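Local coordinates for protein Exo-arabinanase (PDB 3A72) that probably hydrolyses alpha-1,5-linked L-arabinan in exo fashion, acting as a glycoside hydrolase that holds arabinobiose in a central pocket, at residues 196-207 and 222-233; 255-263 and 300-308. All coordinates share one frame; numbering follows the deposited sequence.

Contact 1: 196-207 and 222-233. With AHR (alpha-L-arabinofuranose), chain B.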
loop_
_atom_site.group_PDB
_atom_site.type_symbol
_atom_site.label_atom_id
_atom_site.label_comp_id
_atom_site.label_asym_id
_atom_site.label_seq_id
_atom_site.Cartn_x
_atom_site.Cartn_y
_atom_site.Cartn_z
ATOM N N VAL A 196 -10.163 5.691 11.759
ATOM C CA VAL A 196 -9.839 7.098 11.691
ATOM C C VAL A 196 -11.068 7.844 11.142
ATOM O O VAL A 196 -11.455 7.640 9.976
ATOM C CB VAL A 196 -8.590 7.394 10.858
ATOM C CG1 VAL A 196 -8.371 8.904 10.779
ATOM C CG2 VAL A 196 -7.374 6.691 11.430
ATOM N N THR A 197 -11.670 8.661 11.992
ATOM C CA THR A 197 -12.767 9.544 11.652
ATOM C C THR A 197 -12.483 10.918 12.222
ATOM O O THR A 197 -11.838 11.032 13.277
ATOM C CB THR A 197 -14.124 9.049 12.173
ATOM O OG1 THR A 197 -14.178 9.207 13.559
ATOM C CG2 THR A 197 -14.376 7.571 11.859
ATOM N N TYR A 198 -13.002 11.934 11.550
ATOM C CA TYR A 198 -12.858 13.349 12.009
ATOM C C TYR A 198 -14.211 14.032 11.955
ATOM O O TYR A 198 -15.067 13.720 11.118
ATOM C CB TYR A 198 -11.807 14.095 11.133
ATOM C CG TYR A 198 -10.412 13.632 11.425
ATOM C CD1 TYR A 198 -9.778 14.023 12.603
ATOM C CD2 TYR A 198 -9.691 12.788 10.598
ATOM C CE1 TYR A 198 -8.513 13.595 12.925
ATOM C CE2 TYR A 198 -8.437 12.365 10.908
ATOM C CZ TYR A 198 -7.836 12.785 12.059
ATOM O OH TYR A 198 -6.572 12.327 12.344
ATOM N N PRO A 199 -14.391 15.023 12.841
ATOM C CA PRO A 199 -15.699 15.674 12.951
ATOM C C PRO A 199 -15.993 16.757 11.971
ATOM O O PRO A 199 -17.058 17.345 12.062
ATOM C CB PRO A 199 -15.631 16.239 14.382
ATOM C CG PRO A 199 -14.167 16.530 14.587
ATOM C CD PRO A 199 -13.470 15.395 13.928
ATOM N N THR A 200 -15.088 17.070 11.035
ATOM C CA THR A 200 -15.368 17.981 9.954
ATOM C C THR A 200 -15.684 17.202 8.711
ATOM O O THR A 200 -14.867 16.373 8.287
ATOM C CB THR A 200 -14.174 18.883 9.704
ATOM O OG1 THR A 200 -13.778 19.501 10.918
ATOM C CG2 THR A 200 -14.484 19.960 8.677
ATOM N N TYR A 201 -16.865 17.419 8.099
ATOM C CA TYR A 201 -17.299 16.597 6.980
ATOM C C TYR A 201 -16.301 16.527 5.831
ATOM O O TYR A 201 -16.084 15.473 5.231
ATOM C CB TYR A 201 -18.679 17.111 6.500
ATOM C CG TYR A 201 -19.161 16.296 5.277
ATOM C CD1 TYR A 201 -19.728 15.049 5.481
ATOM C CD2 TYR A 201 -18.984 16.800 3.980
ATOM C CE1 TYR A 201 -20.139 14.317 4.371
ATOM C CE2 TYR A 201 -19.393 16.046 2.892
ATOM C CZ TYR A 201 -19.973 14.822 3.091
ATOM O OH TYR A 201 -20.379 14.072 1.997
ATOM N N THR A 202 -15.705 17.661 5.491
ATOM C CA THR A 202 -14.799 17.736 4.379
ATOM C C THR A 202 -13.438 17.086 4.642
ATOM O O THR A 202 -12.650 16.977 3.679
ATOM C CB THR A 202 -14.598 19.183 3.891
ATOM O OG1 THR A 202 -14.171 19.958 5.005
ATOM C CG2 THR A 202 -15.893 19.772 3.308
ATOM N N ASP A 203 -13.167 16.646 5.853
ATOM C CA ASP A 203 -11.934 15.869 6.091
ATOM C C ASP A 203 -12.032 14.520 5.359
ATOM O O ASP A 203 -13.062 13.832 5.388
ATOM C CB ASP A 203 -11.704 15.660 7.560
ATOM C CG ASP A 203 -11.234 16.876 8.325
ATOM O OD1 ASP A 203 -11.129 17.962 7.728
ATOM O OD2 ASP A 203 -10.947 16.698 9.554
ATOM N N ARG A 204 -10.912 14.144 4.759
ATOM C CA ARG A 204 -10.785 12.885 4.019
ATOM C C ARG A 204 -9.433 12.258 4.387
ATOM O O ARG A 204 -8.470 12.253 3.608
ATOM C CB ARG A 204 -10.904 13.093 2.476
ATOM C CG ARG A 204 -12.287 13.582 2.087
ATOM C CD ARG A 204 -12.354 13.951 0.566
ATOM N NE ARG A 204 -12.021 12.808 -0.241
ATOM C CZ ARG A 204 -12.818 11.819 -0.555
ATOM N NH1 ARG A 204 -14.108 11.865 -0.300
ATOM N NH2 ARG A 204 -12.301 10.783 -1.163
ATOM N N PRO A 205 -9.329 11.668 5.589
ATOM C CA PRO A 205 -8.190 10.800 5.871
ATOM C C PRO A 205 -8.252 9.617 4.911
ATOM O O PRO A 205 -9.362 9.113 4.598
ATOM C CB PRO A 205 -8.422 10.413 7.325
ATOM C CG PRO A 205 -9.923 10.380 7.459
ATOM C CD PRO A 205 -10.366 11.593 6.668
ATOM N N GLY A 206 -7.108 9.128 4.456
ATOM C CA GLY A 206 -7.071 8.024 3.505
ATOM C C GLY A 206 -5.727 7.356 3.465
ATOM O O GLY A 206 -4.697 7.849 3.919
ATOM N N MET A 207 -5.713 6.184 2.804
ATOM C CA MET A 207 -4.538 5.483 2.347
ATOM C C MET A 207 -3.709 4.922 3.495
ATOM O O MET A 207 -2.554 5.257 3.690
ATOM C CB MET A 207 -3.675 6.361 1.441
ATOM C CG MET A 207 -4.501 6.995 0.311
ATOM S SD MET A 207 -3.531 7.706 -1.045
ATOM C CE MET A 207 -3.111 6.206 -1.947
ATOM N N TYR A 222 -1.005 7.581 7.328
ATOM C CA TYR A 222 -2.077 7.922 6.401
ATOM C C TYR A 222 -1.878 9.343 5.910
ATOM O O TYR A 222 -1.121 10.130 6.480
ATOM C CB TYR A 222 -3.413 7.790 7.084
ATOM C CG TYR A 222 -3.699 8.567 8.355
ATOM C CD1 TYR A 222 -4.482 9.703 8.359
ATOM C CD2 TYR A 222 -3.208 8.106 9.567
ATOM C CE1 TYR A 222 -4.765 10.391 9.535
ATOM C CE2 TYR A 222 -3.524 8.758 10.754
ATOM C CZ TYR A 222 -4.291 9.890 10.738
ATOM O OH TYR A 222 -4.595 10.490 11.949
ATOM N N GLU A 223 -2.567 9.669 4.789
ATOM C CA GLU A 223 -2.710 11.065 4.390
ATOM C C GLU A 223 -3.930 11.618 5.087
ATOM O O GLU A 223 -4.987 10.966 5.148
ATOM C CB GLU A 223 -2.802 11.239 2.862
ATOM C CG GLU A 223 -4.048 10.595 2.242
ATOM C CD GLU A 223 -4.185 10.788 0.747
ATOM O OE1 GLU A 223 -3.160 11.088 0.045
ATOM O OE2 GLU A 223 -5.343 10.621 0.276
ATOM N N TYR A 224 -3.835 12.826 5.609
ATOM C CA TYR A 224 -4.966 13.468 6.302
ATOM C C TYR A 224 -5.420 14.631 5.389
ATOM O O TYR A 224 -4.940 15.739 5.530
ATOM C CB TYR A 224 -4.588 13.865 7.724
ATOM C CG TYR A 224 -5.680 14.511 8.516
ATOM C CD1 TYR A 224 -6.983 14.717 8.079
ATOM C CD2 TYR A 224 -5.430 14.968 9.788
ATOM C CE1 TYR A 224 -7.952 15.299 8.811
ATOM C CE2 TYR A 224 -6.401 15.644 10.536
ATOM C CZ TYR A 224 -7.655 15.790 10.034
ATOM O OH TYR A 224 -8.568 16.489 10.776
ATOM N N GLY A 225 -6.391 14.351 4.517
ATOM C CA GLY A 225 -6.978 15.420 3.711
ATOM C C GLY A 225 -7.837 16.310 4.587
ATOM O O GLY A 225 -8.752 15.849 5.294
ATOM N N SER A 226 -7.593 17.626 4.550
ATOM C CA SER A 226 -8.378 18.586 5.284
ATOM C C SER A 226 -8.077 19.972 4.754
ATOM O O SER A 226 -6.991 20.256 4.227
ATOM C CB SER A 226 -8.036 18.529 6.770
ATOM O OG SER A 226 -8.858 19.375 7.587
ATOM N N PHE A 227 -9.043 20.889 4.991
ATOM C CA PHE A 227 -8.781 22.319 4.908
ATOM C C PHE A 227 -8.058 22.834 6.140
ATOM O O PHE A 227 -7.479 23.963 6.113
ATOM C CB PHE A 227 -10.088 23.146 4.753
ATOM C CG PHE A 227 -10.751 22.938 3.381
ATOM C CD1 PHE A 227 -10.204 23.565 2.233
ATOM C CD2 PHE A 227 -11.891 22.150 3.212
ATOM C CE1 PHE A 227 -10.771 23.396 0.977
ATOM C CE2 PHE A 227 -12.458 22.022 1.974
ATOM C CZ PHE A 227 -11.927 22.642 0.865
ATOM N N PHE A 228 -8.091 22.125 7.255
ATOM C CA PHE A 228 -7.561 22.591 8.540
ATOM C C PHE A 228 -8.044 23.991 8.841
ATOM O O PHE A 228 -7.344 24.853 9.318
ATOM C CB PHE A 228 -5.993 22.533 8.510
ATOM C CG PHE A 228 -5.518 21.109 8.376
ATOM C CD1 PHE A 228 -5.611 20.225 9.436
ATOM C CD2 PHE A 228 -5.001 20.667 7.160
ATOM C CE1 PHE A 228 -5.201 18.898 9.306
ATOM C CE2 PHE A 228 -4.629 19.366 7.054
ATOM C CZ PHE A 228 -4.709 18.453 8.086
ATOM N N GLY A 229 -9.318 24.261 8.523
ATOM C CA GLY A 229 -9.930 25.528 8.836
ATOM C C GLY A 229 -9.556 26.682 7.912
ATOM O O GLY A 229 -9.955 27.852 8.180
ATOM N N THR A 230 -8.821 26.419 6.847
ATOM C CA THR A 230 -8.419 27.413 5.862
ATOM C C THR A 230 -9.197 27.189 4.571
ATOM O O THR A 230 -10.116 26.364 4.509
ATOM C CB THR A 230 -6.932 27.351 5.554
ATOM O OG1 THR A 230 -6.667 26.149 4.871
ATOM C CG2 THR A 230 -6.151 27.047 6.824
ATOM N N GLU A 231 -8.781 28.014 3.598
ATOM C CA GLU A 231 -9.431 27.915 2.309
ATOM C C GLU A 231 -8.743 27.011 1.294
ATOM O O GLU A 231 -9.164 26.782 0.159
ATOM C CB GLU A 231 -9.574 29.333 1.772
ATOM C CG GLU A 231 -10.765 30.094 2.295
ATOM C CD GLU A 231 -11.098 29.980 3.760
ATOM O OE1 GLU A 231 -11.082 30.984 4.519
ATOM O OE2 GLU A 231 -11.421 28.840 4.223
ATOM N N THR A 232 -7.639 26.349 1.561
ATOM C CA THR A 232 -6.786 25.491 0.891
ATOM C C THR A 232 -6.726 24.098 1.524
ATOM O O THR A 232 -6.457 23.918 2.719
ATOM C CB THR A 232 -5.372 26.092 0.904
ATOM O OG1 THR A 232 -5.458 27.405 0.404
ATOM C CG2 THR A 232 -4.481 25.299 -0.035
ATOM N N TYR A 233 -6.978 23.123 0.653
ATOM C CA TYR A 233 -6.941 21.685 1.034
ATOM C C TYR A 233 -5.530 21.186 0.949
ATOM O O TYR A 233 -4.793 21.551 0.041
ATOM C CB TYR A 233 -7.857 20.917 0.120
ATOM C CG TYR A 233 -8.463 19.651 0.750
ATOM C CD1 TYR A 233 -9.568 19.801 1.594
ATOM C CD2 TYR A 233 -8.008 18.394 0.490
ATOM C CE1 TYR A 233 -10.154 18.701 2.179
ATOM C CE2 TYR A 233 -8.598 17.311 1.078
ATOM C CZ TYR A 233 -9.672 17.453 1.911
ATOM O OH TYR A 233 -10.239 16.313 2.455
HETATM O O5 AHR B . -8.573 7.989 -5.866
HETATM C C5 AHR B . -9.004 7.431 -4.583
HETATM C C4 AHR B . -8.641 8.409 -3.501
HETATM O O4 AHR B . -7.212 8.429 -3.380
HETATM C C3 AHR B . -9.168 7.997 -2.131
HETATM O O3 AHR B . -10.484 8.543 -1.936
HETATM C C2 AHR B . -8.119 8.624 -1.179
HETATM O O2 AHR B . -7.914 7.864 0.010
HETATM C C1 AHR B . -6.857 8.747 -2.030
HETATM O O1 AHR B . -6.409 10.132 -2.077
HETATM O O HOH W 1 -11.686 20.001 6.081
HETATM O O HOH W 2 -7.951 11.028 1.170
#
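R204 and G206 pair with G225 and E223 through antiparallel hydrogen-bonded bridges, the strand segments 204-207 and 222-225 running at 158° to each other. The bond from R204 N to G225 O (2.8 Å) begins this ladder, and P205 faces Y224 in the non-hydrogen-bonded site between the two pairs. On the face carrying P205 and Y224, the Y198 ring forms an offset stack on Y224, with centroids 4.0 Å apart and planes at 9°. F228 CE1 comes over the opposite face of Y224, offset toward its rim. Y224 OH donates to D203 OD2 (2.7 Å) while S226 OG donates to D203 OD1 (2.7 Å), both meeting the carboxylate from above its plane. This buried aspartate thus has a protein donor on each oxygen. Y198 OH reaches the edge of the Y222 ring and hydrogen-bonds Y222 OH (2.7 Å), and R240 donates to both hydroxyls.

The other face is the sugar side. E223 turns CG between its backbone N and carbonyl carbon (chi1 64°), against G206 O; beyond CG the chain is extended, and OE2 accepts from O1 of the arabinofuranose (2.6 Å). R204, bent at its third torsion, brings NH2 within 3.0 Å of sugar O3, at the guanidinium edge, with NH1 held by N144. M207 SD packs beside E223, whose OE1 also accepts from S267 N. At the outer end of the R204 side, Y233 OH, beside R204 CB, donates to T202 O (2.8 Å), in the carbonyl plane.

Strands 204-212 and 218-225 form the inner hairpin of one antiparallel propeller blade, continued outward by strand 237-242, while V196 ends strand 193-196 of the preceding blade, so the segment 196-207 spans the junction between blades.

Contact 2: 255-263 and 300-308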
loop_
_atom_site.group_PDB
_atom_site.type_symbol
_atom_site.label_atom_id
_atom_site.label_comp_id
_atom_site.label_asym_id
_atom_site.label_seq_id
_atom_site.Cartn_x
_atom_site.Cartn_y
_atom_site.Cartn_z
ATOM N N ARG A 255 1.041 14.590 13.477
ATOM C CA ARG A 255 1.530 15.078 12.180
ATOM C C ARG A 255 3.012 14.729 12.087
ATOM O O ARG A 255 3.806 14.982 12.998
ATOM C CB ARG A 255 1.312 16.573 12.051
ATOM C CG ARG A 255 1.749 17.125 10.719
ATOM C CD ARG A 255 1.488 18.601 10.545
ATOM N NE ARG A 255 0.076 18.933 10.420
ATOM C CZ ARG A 255 -0.545 19.530 9.431
ATOM N NH1 ARG A 255 0.093 19.967 8.312
ATOM N NH2 ARG A 255 -1.860 19.753 9.495
ATOM N N LEU A 256 3.416 14.177 10.947
ATOM C CA LEU A 256 4.836 13.885 10.704
ATOM C C LEU A 256 5.548 15.203 10.431
ATOM O O LEU A 256 5.207 15.899 9.465
ATOM C CB LEU A 256 4.947 12.863 9.566
ATOM C CG LEU A 256 6.301 12.254 9.301
ATOM C CD1 LEU A 256 6.143 10.969 8.521
ATOM C CD2 LEU A 256 7.260 13.202 8.550
ATOM N N VAL A 257 6.562 15.545 11.241
ATOM C CA VAL A 257 7.310 16.770 11.101
ATOM C C VAL A 257 8.745 16.429 10.704
ATOM O O VAL A 257 9.376 15.549 11.342
ATOM C CB VAL A 257 7.282 17.590 12.396
ATOM C CG1 VAL A 257 8.137 18.861 12.244
ATOM C CG2 VAL A 257 5.802 17.908 12.764
ATOM N N VAL A 258 9.226 17.108 9.668
ATOM C CA VAL A 258 10.531 16.861 9.096
ATOM C C VAL A 258 11.471 17.976 9.541
ATOM O O VAL A 258 11.105 19.158 9.486
ATOM C CB VAL A 258 10.423 16.783 7.563
ATOM C CG1 VAL A 258 11.772 16.391 6.926
ATOM C CG2 VAL A 258 9.379 15.788 7.162
ATOM N N SER A 259 12.687 17.619 9.975
ATOM C CA SER A 259 13.593 18.630 10.536
ATOM C C SER A 259 14.034 19.688 9.530
ATOM O O SER A 259 14.404 20.787 9.934
ATOM C CB SER A 259 14.778 17.971 11.211
ATOM O OG SER A 259 15.547 17.309 10.208
ATOM N N SER A 260 13.974 19.407 8.228
ATOM C CA SER A 260 14.296 20.371 7.175
ATOM C C SER A 260 13.195 21.367 6.910
ATOM O O SER A 260 13.426 22.351 6.214
ATOM C CB SER A 260 14.561 19.609 5.857
ATOM O OG SER A 260 13.321 18.974 5.493
ATOM N N GLY A 261 11.975 21.101 7.386
ATOM C CA GLY A 261 10.820 21.899 7.058
ATOM C C GLY A 261 10.013 21.417 5.896
ATOM O O GLY A 261 8.915 21.924 5.664
ATOM N N THR A 262 10.475 20.415 5.149
ATOM C CA THR A 262 9.622 19.822 4.107
ATOM C C THR A 262 8.358 19.313 4.769
ATOM O O THR A 262 8.394 18.706 5.851
ATOM C CB THR A 262 10.380 18.692 3.432
ATOM O OG1 THR A 262 11.509 19.275 2.781
ATOM C CG2 THR A 262 9.555 17.927 2.421
ATOM N N GLN A 263 7.218 19.505 4.099
ATOM C CA GLN A 263 5.925 19.101 4.603
ATOM C C GLN A 263 5.388 18.016 3.669
ATOM O O GLN A 263 4.789 18.319 2.618
ATOM C CB GLN A 263 4.977 20.281 4.664
ATOM C CG GLN A 263 5.473 21.268 5.729
ATOM C CD GLN A 263 4.500 22.403 5.901
ATOM O OE1 GLN A 263 3.384 22.246 6.403
ATOM N NE2 GLN A 263 4.856 23.573 5.469
ATOM N N GLU A 300 9.435 9.201 17.512
ATOM C CA GLU A 300 9.656 10.388 18.343
ATOM C C GLU A 300 10.334 11.491 17.585
ATOM O O GLU A 300 11.043 11.279 16.601
ATOM C CB GLU A 300 10.537 10.022 19.568
ATOM C CG GLU A 300 9.888 9.022 20.521
ATOM C CD GLU A 300 10.673 8.829 21.800
ATOM O OE1 GLU A 300 11.941 8.866 21.753
ATOM O OE2 GLU A 300 10.047 8.594 22.855
ATOM N N GLY A 301 10.174 12.711 18.081
ATOM C CA GLY A 301 10.898 13.845 17.538
ATOM C C GLY A 301 10.508 14.190 16.121
ATOM O O GLY A 301 9.347 14.136 15.745
ATOM N N GLU A 302 11.508 14.593 15.353
ATOM C CA GLU A 302 11.375 14.987 13.969
ATOM C C GLU A 302 12.050 13.952 13.080
ATOM O O GLU A 302 12.937 13.191 13.489
ATOM C CB GLU A 302 11.973 16.353 13.722
ATOM C CG GLU A 302 11.215 17.432 14.496
ATOM C CD GLU A 302 11.739 18.798 14.397
ATOM O OE1 GLU A 302 12.876 18.938 13.867
ATOM O OE2 GLU A 302 11.083 19.768 14.957
ATOM N N TRP A 303 11.646 13.940 11.823
ATOM C CA TRP A 303 12.117 13.034 10.814
ATOM C C TRP A 303 13.208 13.674 9.990
ATOM O O TRP A 303 13.199 14.883 9.741
ATOM C CB TRP A 303 10.921 12.648 9.883
ATOM C CG TRP A 303 9.914 11.839 10.638
ATOM C CD1 TRP A 303 9.130 12.284 11.687
ATOM C CD2 TRP A 303 9.584 10.458 10.429
ATOM N NE1 TRP A 303 8.342 11.224 12.154
ATOM C CE2 TRP A 303 8.613 10.112 11.382
ATOM C CE3 TRP A 303 10.032 9.488 9.503
ATOM C CZ2 TRP A 303 8.082 8.831 11.468
ATOM C CZ3 TRP A 303 9.502 8.215 9.587
ATOM C CH2 TRP A 303 8.541 7.908 10.553
ATOM N N THR A 304 14.172 12.856 9.563
ATOM C CA THR A 304 15.280 13.319 8.747
ATOM C C THR A 304 14.996 13.024 7.289
ATOM O O THR A 304 14.752 11.869 6.906
ATOM C CB THR A 304 16.580 12.651 9.139
ATOM O OG1 THR A 304 16.850 12.941 10.530
ATOM C CG2 THR A 304 17.772 13.189 8.320
ATOM N N GLU A 305 15.036 14.062 6.453
ATOM C CA GLU A 305 14.880 13.918 5.002
ATOM C C GLU A 305 16.218 13.491 4.411
ATOM O O GLU A 305 17.250 14.135 4.663
ATOM C CB GLU A 305 14.439 15.239 4.419
ATOM C CG GLU A 305 14.032 15.157 2.964
ATOM C CD GLU A 305 13.291 16.374 2.419
ATOM O OE1 GLU A 305 13.420 17.442 3.069
ATOM O OE2 GLU A 305 12.641 16.276 1.382
ATOM N N ILE A 306 16.193 12.429 3.597
ATOM C CA ILE A 306 17.399 11.923 2.952
ATOM C C ILE A 306 17.177 11.811 1.474
ATOM O O ILE A 306 16.023 11.635 0.994
ATOM C CB ILE A 306 17.832 10.541 3.530
ATOM C CG1 ILE A 306 16.884 9.407 3.212
ATOM C CG2 ILE A 306 18.127 10.642 5.016
ATOM C CD1 ILE A 306 17.398 8.029 3.541
ATOM N N PRO A 307 18.235 11.848 0.659
ATOM C CA PRO A 307 18.080 11.672 -0.772
ATOM C C PRO A 307 17.601 10.287 -1.129
ATOM O O PRO A 307 17.752 9.313 -0.389
ATOM C CB PRO A 307 19.506 11.904 -1.333
ATOM C CG PRO A 307 20.236 12.625 -0.261
ATOM C CD PRO A 307 19.650 12.179 1.033
ATOM N N CYS A 308 17.054 10.163 -2.326
ATOM C CA CYS A 308 16.617 8.874 -2.861
ATOM C C CYS A 308 16.782 8.910 -4.377
ATOM O O CYS A 308 16.386 9.857 -5.012
ATOM C CB CYS A 308 15.177 8.647 -2.451
ATOM S SG CYS A 308 14.436 7.126 -3.126
HETATM O O HOH W 3 7.203 13.937 13.677
HETATM O O HOH W 4 15.437 16.693 7.508
#
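W303 engages both sides of V258 through its backbone: its N donates to V257 O (2.8 Å) and its O accepts from S259 N (2.8 Å). Both bonds are nearly straight, the second at 170°, yet they make a single bridge rather than a continuing ladder. The tight part lies inward from it. L256 sits across one face of the indole, its CG 3.6 Å from the centroid of the five-membered ring and only 7° off the normal, a CH-pi contact. CD2 of L256 comes over W303 CG at 3.6 Å, and CD1 extends over the middle of the ring system. The indole N-H is used elsewhere, by Y239 OH, and strand 281-285 packs against both side chains.

Away from the indole the contact turns polar. E305 OE1 takes hydrogen bonds from T262 OG1 (2.7 Å) and S260 OG (2.9 Å); CG of E305 lies opposite its backbone N (chi1 -171°), and the extended chain carries the carboxylate to S260 and T262, while OE2 bonds T291 OG1, just before strand 292-295. S260 OG also receives T262 N, an ST turn. On the looser solvent side, S259 CB merely touches E302 OE1 (3.4 Å); one water links V257 N with G301 O, another E305 N with S259 OG.

A loop following the outer edge strand 254-255 of one blade thus packs beside the edge strand 304-306 of the next, an inter-blade contact at the rim of a six-bladed beta-propeller.

In the fold
Contact 1 is buried and belongs mainly to the inner hairpin of one blade, whereas contact 2, with half its touching residues exposed, joins the outer edge of that same blade to the next. Their centres lie about 21 Å apart, but they meet where F228 makes a cation-pi interaction with R255. Y238 of the intervening strand also connects them, meeting the Y224 ring edge to face and bonding R255 NE. The chemistry follows position: contact 1, with a run of three antiparallel bridges, leads outward from sugar-binding groups at the central pocket to stacked tyrosines, against one isolated bridge, an indole under leucine and serine-threonine-glutamate bonds at the periphery in contact 2.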